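Local coordinates for putative alpha-L-fucosidase (Bacteroides thetaiotaomicron, PDB 3EYP), which probably hydrolyses alpha-L-fucosidic linkages, as a putative alpha-L-fucosidase of glycosyl hydrolase family 29, at residues F25-I30 and G121-P126; D79-W84 and Y91-A96; S86-Y91 and L150-S155; R141-Y146 and T175-H180. All coordinates share one frame; numbering follows the deposited sequence.

Contact 1 of 4, residues F25-I30 and G121-P126; sequences FFHFGI and GIYLGP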
# COMPACT_ATOMS: atom_id res chain seq x y z
N PHE A 25 8.68 -1.63 3.67
CA PHE A 25 8.91 -1.15 5.02
C PHE A 25 10.26 -1.75 5.42
O PHE A 25 10.58 -2.83 4.99
CB PHE A 25 7.88 -1.74 6.00
CG PHE A 25 7.13 -0.75 6.84
CD1 PHE A 25 7.63 0.51 7.13
CD2 PHE A 25 5.88 -1.12 7.39
CE1 PHE A 25 6.95 1.35 7.90
CE2 PHE A 25 5.19 -0.26 8.18
CZ PHE A 25 5.69 0.97 8.43
N PHE A 26 11.04 -1.00 6.15
CA PHE A 26 12.33 -1.45 6.67
C PHE A 26 12.36 -1.13 8.14
O PHE A 26 12.65 0.01 8.54
CB PHE A 26 13.52 -0.76 6.00
CG PHE A 26 13.74 -1.16 4.56
CD1 PHE A 26 13.84 -2.46 4.21
CD2 PHE A 26 13.86 -0.19 3.57
CE1 PHE A 26 14.02 -2.83 2.91
CE2 PHE A 26 14.06 -0.56 2.26
CZ PHE A 26 14.11 -1.86 1.92
N HIS A 27 12.01 -2.13 8.94
CA HIS A 27 12.03 -2.02 10.39
C HIS A 27 13.42 -2.44 10.90
O HIS A 27 13.80 -3.61 10.83
CB HIS A 27 10.98 -2.89 11.07
CG HIS A 27 9.63 -2.26 11.17
ND1 HIS A 27 8.86 -2.04 10.05
CD2 HIS A 27 8.93 -1.76 12.23
CE1 HIS A 27 7.74 -1.43 10.42
NE2 HIS A 27 7.75 -1.26 11.73
N PHE A 28 14.15 -1.43 11.33
CA PHE A 28 15.56 -1.55 11.73
C PHE A 28 15.88 -0.50 12.78
O PHE A 28 15.44 0.68 12.72
CB PHE A 28 16.43 -1.38 10.50
CG PHE A 28 17.93 -1.50 10.73
CD1 PHE A 28 18.51 -2.73 11.09
CD2 PHE A 28 18.76 -0.43 10.39
CE1 PHE A 28 19.87 -2.86 11.21
CE2 PHE A 28 20.16 -0.53 10.52
CZ PHE A 28 20.72 -1.72 10.93
N GLY A 29 16.62 -0.95 13.76
CA GLY A 29 17.06 -0.05 14.81
C GLY A 29 17.71 -0.77 15.96
O GLY A 29 18.28 -1.84 15.83
N ILE A 30 17.59 -0.15 17.13
CA ILE A 30 18.25 -0.68 18.31
C ILE A 30 17.63 -2.03 18.72
O ILE A 30 18.30 -2.93 19.21
CB ILE A 30 18.27 0.39 19.49
CG1 ILE A 30 19.25 -0.05 20.57
CG2 ILE A 30 16.87 0.67 20.04
CD1 ILE A 30 19.64 1.15 21.44
N GLY A 121 10.71 7.22 1.95
CA GLY A 121 9.78 7.62 2.99
C GLY A 121 10.35 7.38 4.37
O GLY A 121 11.32 6.65 4.57
N ILE A 122 9.69 8.02 5.32
CA ILE A 122 10.07 8.06 6.70
C ILE A 122 8.95 7.71 7.69
O ILE A 122 7.83 8.24 7.65
CB ILE A 122 10.54 9.48 7.09
CG1 ILE A 122 11.78 9.94 6.29
CG2 ILE A 122 10.82 9.54 8.53
CD1 ILE A 122 13.07 9.02 6.51
N TYR A 123 9.28 6.75 8.54
CA TYR A 123 8.47 6.40 9.73
C TYR A 123 9.18 7.05 10.94
O TYR A 123 10.34 6.77 11.24
CB TYR A 123 8.39 4.87 9.83
CG TYR A 123 7.76 4.26 11.09
CD1 TYR A 123 6.70 3.38 10.99
CD2 TYR A 123 8.23 4.57 12.37
CE1 TYR A 123 6.14 2.80 12.10
CE2 TYR A 123 7.66 4.02 13.50
CZ TYR A 123 6.61 3.11 13.35
OH TYR A 123 6.02 2.53 14.47
N LEU A 124 8.48 7.96 11.57
CA LEU A 124 8.96 8.71 12.77
C LEU A 124 7.91 8.62 13.87
O LEU A 124 6.91 9.31 13.84
CB LEU A 124 9.22 10.17 12.44
CG LEU A 124 9.88 11.09 13.48
CD1 LEU A 124 11.34 10.62 13.80
CD2 LEU A 124 9.83 12.49 13.00
N GLY A 125 8.18 7.71 14.81
CA GLY A 125 7.23 7.19 15.79
C GLY A 125 6.59 8.25 16.66
O GLY A 125 7.28 8.93 17.41
N PRO A 126 5.26 8.47 16.54
CA PRO A 126 4.69 9.47 17.45
C PRO A 126 4.81 9.20 18.93
O PRO A 126 5.18 10.09 19.68
CB PRO A 126 3.23 9.60 17.01
CG PRO A 126 3.23 9.18 15.60
CD PRO A 126 4.35 8.15 15.43
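Phe25, His27 and Tyr123 form a buried cluster of three aromatic rings that joins two strands which are not neighbours in the sheet. Strand 70-76 runs between them, and even the nearest CA atoms, those of Phe25 and Tyr123, are 8.9 Å apart, which leaves the contact to the rings. Tyr123 reaches across with CG anti to its backbone N (chi1 172°), bringing its CD1 within 3.7 Å of Phe25 CZ. These two rings meet rim to rim, their planes 58° apart, and neither lies over the other. His27 behaves differently: it turns an edge toward the face of Tyr123, centroids 5.7 Å apart, while its CE1 stands 3.4 Å above the centre of the Phe25 ring. Hydrogen bonds fix the polar ends, His27 ND1 with Asn295, His27 NE2 with a bound glycerol and Tyr123 OH with Asp166. The glycerol probably comes from the crystallisation liquor, but its place is consistent with a pocket at the C-terminal mouth of a TIM barrel. Phe25 and Tyr123 both rest on Ile72 of the intervening strand 70-76, Phe25 also packs on strand 291-295, and Leu124 turns to helix 139-155.

Contact 2 of 4, residues D79-W84 and Y91-A96; sequences DGFCLW and YSVKNA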
# COMPACT_ATOMS: atom_id res chain seq x y z
N ASP A 79 10.76 2.95 20.70
CA ASP A 79 11.88 2.81 21.66
C ASP A 79 12.61 4.19 21.77
O ASP A 79 13.33 4.47 22.74
CB ASP A 79 12.82 1.68 21.26
CG ASP A 79 13.26 1.76 19.83
OD1 ASP A 79 14.11 2.66 19.54
OD2 ASP A 79 12.74 1.01 18.97
N GLY A 80 12.41 4.99 20.73
CA GLY A 80 12.89 6.36 20.64
C GLY A 80 14.32 6.51 20.11
O GLY A 80 14.85 7.61 20.07
N PHE A 81 14.94 5.40 19.74
CA PHE A 81 16.34 5.44 19.18
C PHE A 81 16.30 5.97 17.77
O PHE A 81 15.64 5.42 16.93
CB PHE A 81 17.01 4.08 19.23
CG PHE A 81 18.43 4.06 18.70
CD1 PHE A 81 19.51 4.46 19.50
CD2 PHE A 81 18.69 3.57 17.42
CE1 PHE A 81 20.79 4.40 19.02
CE2 PHE A 81 20.00 3.52 16.92
CZ PHE A 81 21.06 3.89 17.72
N CYS A 82 17.03 7.05 17.53
CA CYS A 82 17.09 7.73 16.22
C CYS A 82 18.26 7.27 15.33
O CYS A 82 19.40 7.13 15.77
CB CYS A 82 17.12 9.27 16.41
SG CYS A 82 15.67 9.94 17.24
N LEU A 83 17.91 6.93 14.09
CA LEU A 83 18.80 6.34 13.12
C LEU A 83 19.69 7.39 12.40
O LEU A 83 20.51 7.03 11.58
CB LEU A 83 18.06 5.46 12.09
CG LEU A 83 17.55 4.09 12.59
CD1 LEU A 83 17.14 3.21 11.38
CD2 LEU A 83 18.66 3.40 13.37
N TRP A 84 19.48 8.65 12.78
CA TRP A 84 20.26 9.79 12.22
C TRP A 84 20.76 10.59 13.45
O TRP A 84 20.09 10.55 14.53
CB TRP A 84 19.43 10.65 11.20
CG TRP A 84 18.49 11.65 11.81
CD1 TRP A 84 18.66 13.01 11.89
CD2 TRP A 84 17.28 11.36 12.54
NE1 TRP A 84 17.64 13.58 12.59
CE2 TRP A 84 16.79 12.59 13.03
CE3 TRP A 84 16.59 10.18 12.83
CZ2 TRP A 84 15.61 12.69 13.73
CZ3 TRP A 84 15.44 10.27 13.54
CH2 TRP A 84 14.96 11.53 14.01
N TYR A 91 20.00 9.98 22.18
CA TYR A 91 19.51 8.58 22.04
C TYR A 91 19.43 8.25 20.54
O TYR A 91 18.38 8.13 19.92
CB TYR A 91 18.17 8.39 22.79
CG TYR A 91 17.94 6.94 23.16
CD1 TYR A 91 18.87 6.24 23.90
CD2 TYR A 91 16.79 6.26 22.73
CE1 TYR A 91 18.67 4.92 24.21
CE2 TYR A 91 16.59 4.95 23.02
CZ TYR A 91 17.52 4.27 23.74
OH TYR A 91 17.30 2.94 24.03
N SER A 92 20.62 8.12 19.97
CA SER A 92 20.82 7.95 18.53
C SER A 92 22.12 7.29 18.16
O SER A 92 22.98 6.99 18.99
CB SER A 92 20.77 9.31 17.80
OG SER A 92 22.00 9.97 17.93
N VAL A 93 22.27 7.21 16.83
CA VAL A 93 23.48 6.72 16.21
C VAL A 93 24.73 7.49 16.63
O VAL A 93 25.81 6.95 16.68
CB VAL A 93 23.42 6.64 14.65
CG1 VAL A 93 22.60 5.40 14.28
CG2 VAL A 93 22.86 7.97 13.97
N LYS A 94 24.52 8.73 17.03
CA LYS A 94 25.60 9.64 17.52
C LYS A 94 26.40 8.97 18.63
O LYS A 94 27.58 9.24 18.84
CB LYS A 94 25.04 10.97 18.09
CG LYS A 94 25.70 12.18 17.47
CD LYS A 94 25.54 13.53 18.21
CE LYS A 94 24.45 13.67 19.28
NZ LYS A 94 23.70 15.02 19.27
N ASN A 95 25.71 8.05 19.33
CA ASN A 95 26.24 7.39 20.54
C ASN A 95 26.29 5.87 20.49
O ASN A 95 26.42 5.20 21.48
CB ASN A 95 25.54 7.90 21.77
CG ASN A 95 25.95 9.33 22.11
OD1 ASN A 95 27.14 9.63 22.27
ND2 ASN A 95 24.97 10.22 22.19
N ALA A 96 26.22 5.40 19.26
CA ALA A 96 26.38 4.01 18.88
C ALA A 96 27.85 3.62 18.78
O ALA A 96 28.74 4.46 18.64
CB ALA A 96 25.65 3.72 17.54
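Asp79 begins the contact through its backbone, its O lying 3.3 Å from CE2 at the edge of the Tyr91 ring. Its side chain serves its own segment, where OD1 accepts from Phe81 N in an Asx turn. Gly80 O follows along the same ring edge, near CD2. At Phe81 a chi1 of -179° swings the ring to the side opposite its own amide nitrogen, and it presents an edge to the face of Tyr91 with the planes almost perpendicular, at 89°. The far end of the phenyl ring runs on along the other backbone, CE1 reaching 3.3 Å from Ser92 C. Cys82 supplies the backbone link: its N gives a nearly straight bond to Tyr91 O (2.9 Å) and its O takes one from Val93 N (3.1 Å), the pattern of a single parallel bridge opposite Ser92. Ser92 OG meanwhile accepts from Lys94 N in an ST turn. At Leu83 and Trp84 the side chains start away from the partner, and mainly backbone is met, Val93 CG2 touching Trp84 C at 3.4 Å. The whole lies in the long loop between strand 70-76 and helix 105-116, with Leu83 packed on helix 105-116 and Cys82 and Trp84 on helix 139-155.

Contact 3 of 4, residues S86-Y91 and L150-S155; sequences SKYTDY and LGELMS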
# COMPACT_ATOMS: atom_id res chain seq x y z
N SER A 86 20.53 13.30 15.09
CA SER A 86 19.69 14.48 15.39
C SER A 86 20.41 15.41 16.36
O SER A 86 21.12 14.98 17.26
CB SER A 86 18.33 14.08 15.99
OG SER A 86 17.64 15.21 16.36
N LYS A 87 20.18 16.69 16.15
CA LYS A 87 20.72 17.73 17.08
C LYS A 87 19.95 17.80 18.34
O LYS A 87 20.27 18.59 19.23
CB LYS A 87 20.75 19.10 16.41
CG LYS A 87 21.58 19.13 15.19
CD LYS A 87 21.58 20.53 14.51
CE LYS A 87 20.16 20.97 14.02
NZ LYS A 87 19.57 20.10 12.90
N TYR A 88 18.87 17.00 18.44
CA TYR A 88 17.89 17.21 19.49
C TYR A 88 17.75 16.12 20.55
O TYR A 88 16.92 16.21 21.44
CB TYR A 88 16.50 17.52 18.87
CG TYR A 88 16.56 18.83 18.09
CD1 TYR A 88 16.50 20.04 18.72
CD2 TYR A 88 16.79 18.83 16.72
CE1 TYR A 88 16.63 21.24 18.00
CE2 TYR A 88 16.93 19.98 16.00
CZ TYR A 88 16.84 21.19 16.64
OH TYR A 88 16.95 22.35 15.89
N THR A 89 18.62 15.16 20.44
CA THR A 89 18.77 14.01 21.38
C THR A 89 20.15 13.40 21.28
O THR A 89 20.89 13.59 20.29
CB THR A 89 17.72 12.85 21.06
OG1 THR A 89 17.73 11.84 22.09
CG2 THR A 89 17.97 12.21 19.68
N ASP A 90 20.47 12.64 22.32
CA ASP A 90 21.64 11.76 22.32
C ASP A 90 21.29 10.28 22.11
O ASP A 90 22.19 9.44 21.97
CB ASP A 90 22.45 11.93 23.60
CG ASP A 90 23.34 13.16 23.57
OD1 ASP A 90 24.24 13.22 22.71
OD2 ASP A 90 23.10 14.07 24.39
N TYR A 91 20.00 9.98 22.18
CA TYR A 91 19.51 8.58 22.04
C TYR A 91 19.43 8.25 20.54
O TYR A 91 18.38 8.13 19.92
CB TYR A 91 18.17 8.39 22.79
CG TYR A 91 17.94 6.94 23.16
CD1 TYR A 91 18.87 6.24 23.90
CD2 TYR A 91 16.79 6.26 22.73
CE1 TYR A 91 18.67 4.92 24.21
CE2 TYR A 91 16.59 4.95 23.02
CZ TYR A 91 17.52 4.27 23.74
OH TYR A 91 17.30 2.94 24.03
N LEU A 150 11.29 16.38 12.90
CA LEU A 150 10.53 16.39 11.66
C LEU A 150 11.16 17.39 10.70
O LEU A 150 11.46 17.08 9.56
CB LEU A 150 9.02 16.64 11.97
CG LEU A 150 7.99 16.23 10.94
CD1 LEU A 150 8.20 14.83 10.38
CD2 LEU A 150 6.51 16.59 11.41
N GLY A 151 11.52 18.54 11.22
CA GLY A 151 12.21 19.54 10.44
C GLY A 151 13.53 19.13 9.86
O GLY A 151 13.88 19.47 8.71
N GLU A 152 14.30 18.39 10.64
CA GLU A 152 15.52 17.83 10.14
C GLU A 152 15.22 16.87 8.99
O GLU A 152 15.82 16.93 7.92
CB GLU A 152 16.34 17.11 11.27
CG GLU A 152 16.79 18.02 12.41
CD GLU A 152 17.59 17.29 13.41
OE1 GLU A 152 17.11 16.21 13.78
OE2 GLU A 152 18.63 17.80 13.91
N LEU A 153 14.29 15.96 9.22
CA LEU A 153 14.08 14.84 8.27
C LEU A 153 13.38 15.29 6.99
O LEU A 153 13.54 14.68 5.89
CB LEU A 153 13.26 13.70 8.95
CG LEU A 153 14.07 12.95 10.02
CD1 LEU A 153 13.26 11.91 10.81
CD2 LEU A 153 15.29 12.34 9.43
N MET A 154 12.63 16.37 7.13
CA MET A 154 11.83 16.92 5.99
C MET A 154 12.58 18.00 5.20
O MET A 154 12.13 18.46 4.13
CB MET A 154 10.49 17.52 6.47
CG MET A 154 9.39 16.50 6.93
SD MET A 154 8.95 15.08 5.87
CE MET A 154 9.82 13.81 6.80
N SER A 155 13.74 18.37 5.75
CA SER A 155 14.58 19.43 5.19
C SER A 155 15.88 18.96 4.58
O SER A 155 16.35 19.51 3.59
CB SER A 155 14.90 20.50 6.24
OG SER A 155 13.76 21.16 6.77
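Glu152 reaches from its helix to Ser86, Lys87 and Tyr88 of the loop, and on the helix side the contact is this one residue alone. The tight part is the grip on its carboxylate. Ser86 OG donates to Glu152 OE1 at 2.8 Å, from the syn side but 20° out of the carboxylate plane, and OE1 also takes a hydrogen bond from Trp84 NE1. OE2 is held by two nitrogens of one residue: Lys87 N meets its syn lone pair at 2.9 Å in an almost straight bond, and Lys87 NZ takes the anti lone pair in a salt bridge of 2.7 Å, probably helping to keep the carboxylate ionised. Both oxygens are thus engaged, and the carboxylate is held against rotation. Ser86 OG does double duty: besides donating to Glu152, it accepts from Tyr88 N at 3.0 Å to close an ST turn, and Gln149 NE2 bonds to it as well.

The solvent side is looser. There the exposed Lys87 chain bends at chi3 and chi4 (-62° and -65°) to curl NZ back to the carboxylate. Partly exposed Tyr88 adds only van der Waals contact. It has Glu152 CD at its edge, in the ring plane, with CE2 3.5 Å from Glu152 OE2, and its ring stacks on His148.

One acidic side chain here ties a turn in the loop after strand 70-76 to helix 139-155. The strand-to-helix loop is thereby fastened to an outer helix of the TIM barrel, an arrangement that fits the alternating strands and helices of that fold.

Contact 4 of 4, residues R141-Y146 and T175-H180; sequences RYKEYY and TPVYRH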
# COMPACT_ATOMS: atom_id res chain seq x y z
N ARG A 141 5.97 19.72 25.31
CA ARG A 141 7.43 19.67 25.17
C ARG A 141 7.78 18.69 24.04
O ARG A 141 8.66 18.90 23.21
CB ARG A 141 8.13 19.22 26.45
CG ARG A 141 8.51 20.26 27.50
CD ARG A 141 9.37 19.53 28.63
NE ARG A 141 10.75 19.99 28.78
CZ ARG A 141 11.85 19.22 28.79
NH1 ARG A 141 11.78 17.90 28.63
NH2 ARG A 141 13.03 19.79 28.97
N TYR A 142 7.08 17.59 24.06
CA TYR A 142 7.36 16.50 23.16
C TYR A 142 6.94 16.96 21.76
O TYR A 142 7.54 16.61 20.75
CB TYR A 142 6.61 15.24 23.55
CG TYR A 142 6.83 14.14 22.50
CD1 TYR A 142 8.04 13.46 22.43
CD2 TYR A 142 5.87 13.86 21.53
CE1 TYR A 142 8.26 12.49 21.49
CE2 TYR A 142 6.11 12.90 20.55
CZ TYR A 142 7.33 12.21 20.55
OH TYR A 142 7.60 11.22 19.62
N LYS A 143 5.86 17.73 21.73
CA LYS A 143 5.38 18.30 20.46
C LYS A 143 6.50 19.09 19.83
O LYS A 143 6.77 18.95 18.63
CB LYS A 143 4.17 19.22 20.66
CG LYS A 143 3.92 20.18 19.48
CD LYS A 143 2.84 21.19 19.75
CE LYS A 143 3.32 22.33 20.63
NZ LYS A 143 2.30 23.43 20.70
N GLU A 144 7.18 19.92 20.60
CA GLU A 144 8.31 20.68 20.02
C GLU A 144 9.49 19.82 19.60
O GLU A 144 10.10 20.06 18.59
CB GLU A 144 8.83 21.80 20.95
CG GLU A 144 7.76 22.73 21.41
CD GLU A 144 7.05 23.44 20.26
OE1 GLU A 144 7.70 23.78 19.22
OE2 GLU A 144 5.82 23.64 20.39
N TYR A 145 9.81 18.81 20.42
CA TYR A 145 10.94 17.88 20.13
C TYR A 145 10.71 17.18 18.79
O TYR A 145 11.56 17.17 17.86
CB TYR A 145 11.06 16.78 21.23
CG TYR A 145 11.98 15.58 20.90
CD1 TYR A 145 13.34 15.76 20.73
CD2 TYR A 145 11.47 14.28 20.77
CE1 TYR A 145 14.17 14.72 20.44
CE2 TYR A 145 12.29 13.23 20.46
CZ TYR A 145 13.65 13.44 20.29
OH TYR A 145 14.53 12.43 20.04
N TYR A 146 9.54 16.61 18.70
CA TYR A 146 9.14 15.89 17.49
C TYR A 146 9.20 16.84 16.28
O TYR A 146 9.68 16.48 15.22
CB TYR A 146 7.73 15.28 17.63
CG TYR A 146 7.36 14.32 16.49
CD1 TYR A 146 7.50 12.97 16.63
CD2 TYR A 146 6.83 14.81 15.28
CE1 TYR A 146 7.16 12.10 15.60
CE2 TYR A 146 6.50 13.96 14.27
CZ TYR A 146 6.63 12.63 14.43
OH TYR A 146 6.28 11.79 13.37
N THR A 175 -5.19 16.41 18.46
CA THR A 175 -5.26 16.83 17.06
C THR A 175 -4.38 18.05 16.80
O THR A 175 -3.66 18.09 15.79
CB THR A 175 -6.74 17.03 16.56
OG1 THR A 175 -7.36 15.78 16.69
CG2 THR A 175 -6.85 17.34 15.09
N PRO A 176 -4.39 19.04 17.70
CA PRO A 176 -3.58 20.23 17.46
C PRO A 176 -2.06 19.99 17.43
O PRO A 176 -1.33 20.70 16.77
CB PRO A 176 -3.96 21.16 18.62
CG PRO A 176 -5.41 20.76 18.96
CD PRO A 176 -5.35 19.23 18.81
N VAL A 177 -1.62 18.98 18.16
CA VAL A 177 -0.22 18.49 18.08
C VAL A 177 0.14 17.99 16.67
O VAL A 177 1.10 18.43 16.04
CB VAL A 177 0.02 17.34 19.08
CG1 VAL A 177 1.37 16.60 18.80
CG2 VAL A 177 -0.03 17.84 20.52
N TYR A 178 -0.68 17.09 16.16
CA TYR A 178 -0.50 16.58 14.80
C TYR A 178 -0.59 17.73 13.77
O TYR A 178 0.07 17.69 12.71
CB TYR A 178 -1.50 15.46 14.46
CG TYR A 178 -1.27 14.15 15.12
CD1 TYR A 178 -0.37 13.23 14.59
CD2 TYR A 178 -2.04 13.77 16.23
CE1 TYR A 178 -0.21 11.95 15.18
CE2 TYR A 178 -1.83 12.57 16.84
CZ TYR A 178 -0.93 11.65 16.32
OH TYR A 178 -0.79 10.42 16.92
N ARG A 179 -1.39 18.76 14.07
CA ARG A 179 -1.49 19.92 13.14
C ARG A 179 -0.13 20.58 12.93
O ARG A 179 0.30 20.86 11.81
CB ARG A 179 -2.46 20.99 13.62
CG ARG A 179 -2.79 22.06 12.55
CD ARG A 179 -3.85 23.05 13.06
NE ARG A 179 -3.43 23.85 14.21
CZ ARG A 179 -3.94 23.84 15.45
NH1 ARG A 179 -3.43 24.70 16.39
NH2 ARG A 179 -4.96 23.08 15.76
N HIS A 180 0.46 20.90 14.07
CA HIS A 180 1.79 21.49 14.13
C HIS A 180 2.74 20.68 13.24
O HIS A 180 3.47 21.23 12.41
CB HIS A 180 2.27 21.57 15.59
CG HIS A 180 3.53 22.35 15.79
ND1 HIS A 180 3.67 23.67 15.39
CD2 HIS A 180 4.70 22.01 16.39
CE1 HIS A 180 4.89 24.09 15.71
NE2 HIS A 180 5.53 23.10 16.32
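Lys143 NZ makes salt bridges with two acidic residues of its own helix, Glu144 OE2 (3.5 Å, at the long end) and Glu140 OE2, while the methylene groups of the same lysine meet His180 of the second helix. A chi1 of 161° carries the lysine chain toward helix 175-188, and CG lies 3.7 Å from His180 CD2. The next methylene, CD, stays close to the same ring atom. Lys143 and His180 cross at about a right angle, and a bend at chi3 (78°) leaves NZ well short of the imidazole, 5.5 Å from His180 NE2. Val177 CG1 approaches Lys143 CB at 4.3 Å, an apolar touch at the closest approach of the two backbones. Glu144 starts out away from the partner helix, but its chain turns at chi2 and brings OE1 to 3.7 Å from His180 NE2, too far for a hydrogen bond. On the ionisation of the imidazole, this carboxylate and the lysine amine would probably pull in opposite directions.

Just beyond, Trp181 stacks on Tyr146 and its NE1 bonds to Lys143 O, adding a firmer link. The axes of the 141-146 and 175-180 segments come within 10.0 Å, at 22°. Separated in sequence by strand 162-164, helices 139-155 and 175-188 are successive outer helices of the TIM barrel, packed side by side in the same sense as the fold requires.

In the fold
Contact 1 belongs to the barrel core, where aromatic rings span the ends of strands 22-26 and 119-124 and the loop after the first; the other three lie farther out. Contact 2, also buried, folds the long loop after strand 70-76 onto itself, chiefly by backbone bonds and ring packing. Contact 3 takes the same loop, sharing Tyr91, and fastens it to helix 139-155 with charge and hydrogen bonds at a half-open edge; Trp84 of contact 2 also bonds to its Glu152. Contact 4, partly buried on the barrel's outside like contact 3, sets that helix, nearer its start, against helix 175-188 with loose aliphatic contact. Helix 139-155 also reaches contact 1, through Tyr146 OH on Leu124 O.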